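Local atomic coordinates of DNA translocase coupling protein (Clostridium perfringens, PDB entry 6O1W), a protein that probably binds DNA and ATP, as an FtsK/SpoIIIE-type translocase that serves as the coupling protein of plasmid conjugation in Clostridium perfringens. Residues 130-142 and 267-279. Numbering follows the deposited sequence.
Sequences PHILSAGETGSGK and SRATGINLCIGVQ
Ser-134 N donates to Ile-276 O over 2.7 Å, nearly straight at 173°, and Leu-133 CA gives the same oxygen a C-H...O contact. This is one link in the parallel pairing of strands 132-135 and 272-278, which illustrates how a P-loop NTPase core carries its Walker A loop at a strand's end. Before the regular pairing, a side chain replaces the backbone acceptor: Leu-274 N donates to His-131 ND1 (2.9 Å), close to the ring plane. With chi1 at -46°, CG lies beside the backbone N and the imidazole reaches across to that amide. Leu-274 CD1 covers one ring face in a CH-pi contact, Pro-130 CB the other. Asn-273 ND2 meets a lone pair of Pro-130 O at 3.0 Å, while Asn-273 OD1 accepts from Arg-228 NH1. Pro-130 CG sits over the Arg-268 guanidinium, whose NH2 bonds Asn-293 O and Ala-264 O. Toward the Walker A loop, Val-278 CG2 presses on Ala-135 CB at 3.3 Å, and Lys-142, which contacts ATP in another structure of this protein though no nucleotide is bound here, lays CD 3.2 Å from Val-278 O. Ser-134 OG donates to Lys-142 O (2.8 Å), tying the strand to the loop's far end. Helix 142-155 packs on the face bearing Ile-132, Ser-134 and Cys-275; Leu-236 meets Ile-276 and Val-278 on the other, and strands 296-299 and 229-233 flank the pair within the sheet.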
# COMPACT_ATOMS: atom_id res chain seq x y z
N PRO A 130 -3.28 5.15 -12.57
CA PRO A 130 -4.69 5.37 -12.22
C PRO A 130 -5.34 4.45 -11.18
O PRO A 130 -6.42 4.81 -10.69
CB PRO A 130 -5.42 5.24 -13.57
CG PRO A 130 -4.53 4.35 -14.40
CD PRO A 130 -3.13 4.66 -13.96
N HIS A 131 -4.73 3.29 -10.88
CA HIS A 131 -5.33 2.34 -9.94
C HIS A 131 -4.38 1.94 -8.83
O HIS A 131 -3.16 1.90 -9.03
CB HIS A 131 -5.92 1.12 -10.67
CG HIS A 131 -6.73 1.49 -11.87
ND1 HIS A 131 -7.88 2.26 -11.76
CD2 HIS A 131 -6.49 1.24 -13.18
CE1 HIS A 131 -8.31 2.44 -13.00
NE2 HIS A 131 -7.51 1.84 -13.89
N ILE A 132 -4.94 1.68 -7.66
CA ILE A 132 -4.21 1.36 -6.44
C ILE A 132 -4.74 0.07 -5.80
O ILE A 132 -5.95 -0.11 -5.66
CB ILE A 132 -4.36 2.53 -5.43
CG1 ILE A 132 -3.80 3.85 -6.03
CG2 ILE A 132 -3.73 2.20 -4.05
CD1 ILE A 132 -4.09 5.14 -5.24
N LEU A 133 -3.83 -0.78 -5.37
CA LEU A 133 -4.18 -1.98 -4.64
C LEU A 133 -3.48 -1.86 -3.27
O LEU A 133 -2.25 -1.65 -3.21
CB LEU A 133 -3.72 -3.24 -5.39
CG LEU A 133 -3.98 -4.60 -4.67
CD1 LEU A 133 -5.37 -5.09 -4.93
CD2 LEU A 133 -3.03 -5.69 -5.16
N SER A 134 -4.26 -1.95 -2.20
CA SER A 134 -3.75 -1.85 -0.83
C SER A 134 -4.01 -3.17 -0.14
O SER A 134 -5.17 -3.59 -0.03
CB SER A 134 -4.38 -0.67 -0.09
OG SER A 134 -3.99 -0.60 1.27
N ALA A 135 -2.91 -3.88 0.25
CA ALA A 135 -2.98 -5.18 0.86
C ALA A 135 -2.42 -5.21 2.26
O ALA A 135 -1.38 -4.63 2.51
CB ALA A 135 -2.28 -6.21 -0.00
N GLY A 136 -3.10 -5.91 3.15
CA GLY A 136 -2.68 -6.01 4.54
C GLY A 136 -3.64 -6.82 5.39
O GLY A 136 -4.81 -6.97 5.03
N GLU A 137 -3.12 -7.37 6.51
CA GLU A 137 -3.87 -8.16 7.49
C GLU A 137 -4.89 -7.27 8.19
O GLU A 137 -4.71 -6.05 8.20
CB GLU A 137 -2.91 -8.79 8.52
CG GLU A 137 -2.08 -9.94 7.96
CD GLU A 137 -0.90 -10.38 8.81
OE1 GLU A 137 -0.96 -10.25 10.05
OE2 GLU A 137 0.10 -10.86 8.22
N THR A 138 -5.95 -7.84 8.76
CA THR A 138 -6.97 -7.00 9.41
C THR A 138 -6.33 -6.23 10.61
O THR A 138 -5.53 -6.80 11.35
CB THR A 138 -8.26 -7.78 9.71
OG1 THR A 138 -9.30 -6.86 10.03
CG2 THR A 138 -8.08 -8.87 10.78
N GLY A 139 -6.58 -4.92 10.65
CA GLY A 139 -6.02 -4.01 11.66
C GLY A 139 -4.71 -3.34 11.25
O GLY A 139 -4.22 -2.47 11.99
N SER A 140 -4.14 -3.71 10.07
CA SER A 140 -2.87 -3.17 9.56
C SER A 140 -2.92 -1.69 9.20
O SER A 140 -1.89 -1.02 9.24
CB SER A 140 -2.42 -3.93 8.31
OG SER A 140 -3.42 -3.89 7.30
N GLY A 141 -4.09 -1.23 8.76
CA GLY A 141 -4.27 0.14 8.26
C GLY A 141 -4.46 0.16 6.75
O GLY A 141 -4.59 1.24 6.16
N LYS A 142 -4.51 -1.03 6.12
CA LYS A 142 -4.70 -1.20 4.66
C LYS A 142 -5.95 -0.43 4.17
O LYS A 142 -5.92 0.21 3.12
CB LYS A 142 -4.80 -2.71 4.29
CG LYS A 142 -6.07 -3.05 3.49
CD LYS A 142 -6.40 -4.48 3.43
CE LYS A 142 -7.87 -4.63 3.19
NZ LYS A 142 -8.66 -4.37 4.44
N SER A 267 -9.20 2.55 -18.46
CA SER A 267 -9.59 3.85 -17.85
C SER A 267 -8.44 4.81 -17.45
O SER A 267 -8.66 5.76 -16.66
CB SER A 267 -10.50 3.63 -16.65
OG SER A 267 -9.73 2.93 -15.68
N ARG A 268 -7.27 4.63 -18.06
CA ARG A 268 -6.06 5.43 -17.85
C ARG A 268 -6.29 6.94 -18.00
O ARG A 268 -5.93 7.70 -17.12
CB ARG A 268 -4.98 5.00 -18.86
CG ARG A 268 -5.06 3.55 -19.33
CD ARG A 268 -3.88 2.79 -18.76
NE ARG A 268 -4.34 1.79 -17.80
CZ ARG A 268 -3.69 1.45 -16.69
NH1 ARG A 268 -2.56 2.06 -16.36
NH2 ARG A 268 -4.18 0.52 -15.90
N ALA A 269 -6.91 7.36 -19.12
CA ALA A 269 -7.13 8.74 -19.53
C ALA A 269 -8.51 9.31 -19.19
O ALA A 269 -8.70 10.52 -19.32
CB ALA A 269 -6.90 8.86 -21.04
N THR A 270 -9.46 8.46 -18.81
CA THR A 270 -10.86 8.83 -18.59
C THR A 270 -11.21 9.33 -17.16
O THR A 270 -12.35 9.76 -16.93
CB THR A 270 -11.76 7.68 -18.99
OG1 THR A 270 -11.45 6.58 -18.16
CG2 THR A 270 -11.59 7.27 -20.47
N GLY A 271 -10.26 9.29 -16.23
CA GLY A 271 -10.53 9.79 -14.89
C GLY A 271 -11.49 8.91 -14.10
O GLY A 271 -12.29 9.41 -13.33
N ILE A 272 -11.42 7.59 -14.29
CA ILE A 272 -12.15 6.62 -13.49
C ILE A 272 -11.06 5.79 -12.77
O ILE A 272 -10.32 5.04 -13.43
CB ILE A 272 -13.15 5.75 -14.29
CG1 ILE A 272 -14.10 6.62 -15.17
CG2 ILE A 272 -13.92 4.79 -13.34
CD1 ILE A 272 -15.13 5.92 -15.97
N ASN A 273 -10.98 5.92 -11.43
CA ASN A 273 -9.95 5.30 -10.62
C ASN A 273 -10.44 4.23 -9.65
O ASN A 273 -11.39 4.44 -8.90
CB ASN A 273 -9.15 6.38 -9.87
CG ASN A 273 -8.76 7.53 -10.76
OD1 ASN A 273 -9.29 8.61 -10.66
ND2 ASN A 273 -7.83 7.32 -11.67
N LEU A 274 -9.76 3.08 -9.67
CA LEU A 274 -10.07 1.95 -8.78
C LEU A 274 -9.11 1.94 -7.59
O LEU A 274 -7.90 1.98 -7.81
CB LEU A 274 -9.97 0.61 -9.54
CG LEU A 274 -11.02 0.40 -10.62
CD1 LEU A 274 -10.61 -0.73 -11.57
CD2 LEU A 274 -12.39 0.14 -10.02
N CYS A 275 -9.65 1.92 -6.36
CA CYS A 275 -8.89 1.83 -5.11
C CYS A 275 -9.36 0.55 -4.46
O CYS A 275 -10.50 0.47 -3.97
CB CYS A 275 -9.12 3.03 -4.19
SG CYS A 275 -8.45 4.59 -4.84
N ILE A 276 -8.50 -0.48 -4.53
CA ILE A 276 -8.84 -1.84 -4.10
C ILE A 276 -8.13 -2.28 -2.83
O ILE A 276 -6.91 -2.22 -2.74
CB ILE A 276 -8.55 -2.85 -5.25
CG1 ILE A 276 -9.09 -2.37 -6.61
CG2 ILE A 276 -9.08 -4.25 -4.89
CD1 ILE A 276 -8.43 -3.05 -7.80
N GLY A 277 -8.91 -2.81 -1.89
CA GLY A 277 -8.38 -3.41 -0.67
C GLY A 277 -8.39 -4.93 -0.78
O GLY A 277 -9.30 -5.52 -1.38
N VAL A 278 -7.34 -5.56 -0.24
CA VAL A 278 -7.19 -7.02 -0.20
C VAL A 278 -6.65 -7.44 1.18
O VAL A 278 -5.58 -7.01 1.60
CB VAL A 278 -6.36 -7.65 -1.36
CG1 VAL A 278 -7.17 -7.77 -2.63
CG2 VAL A 278 -5.10 -6.87 -1.64
N GLN A 279 -7.40 -8.28 1.88
CA GLN A 279 -6.94 -8.74 3.19
C GLN A 279 -5.99 -9.96 3.13
O GLN A 279 -5.02 -10.06 3.92
CB GLN A 279 -8.14 -9.05 4.08
CG GLN A 279 -7.76 -9.21 5.54
CD GLN A 279 -8.86 -9.88 6.27
OE1 GLN A 279 -8.83 -11.10 6.51
NE2 GLN A 279 -9.88 -9.11 6.62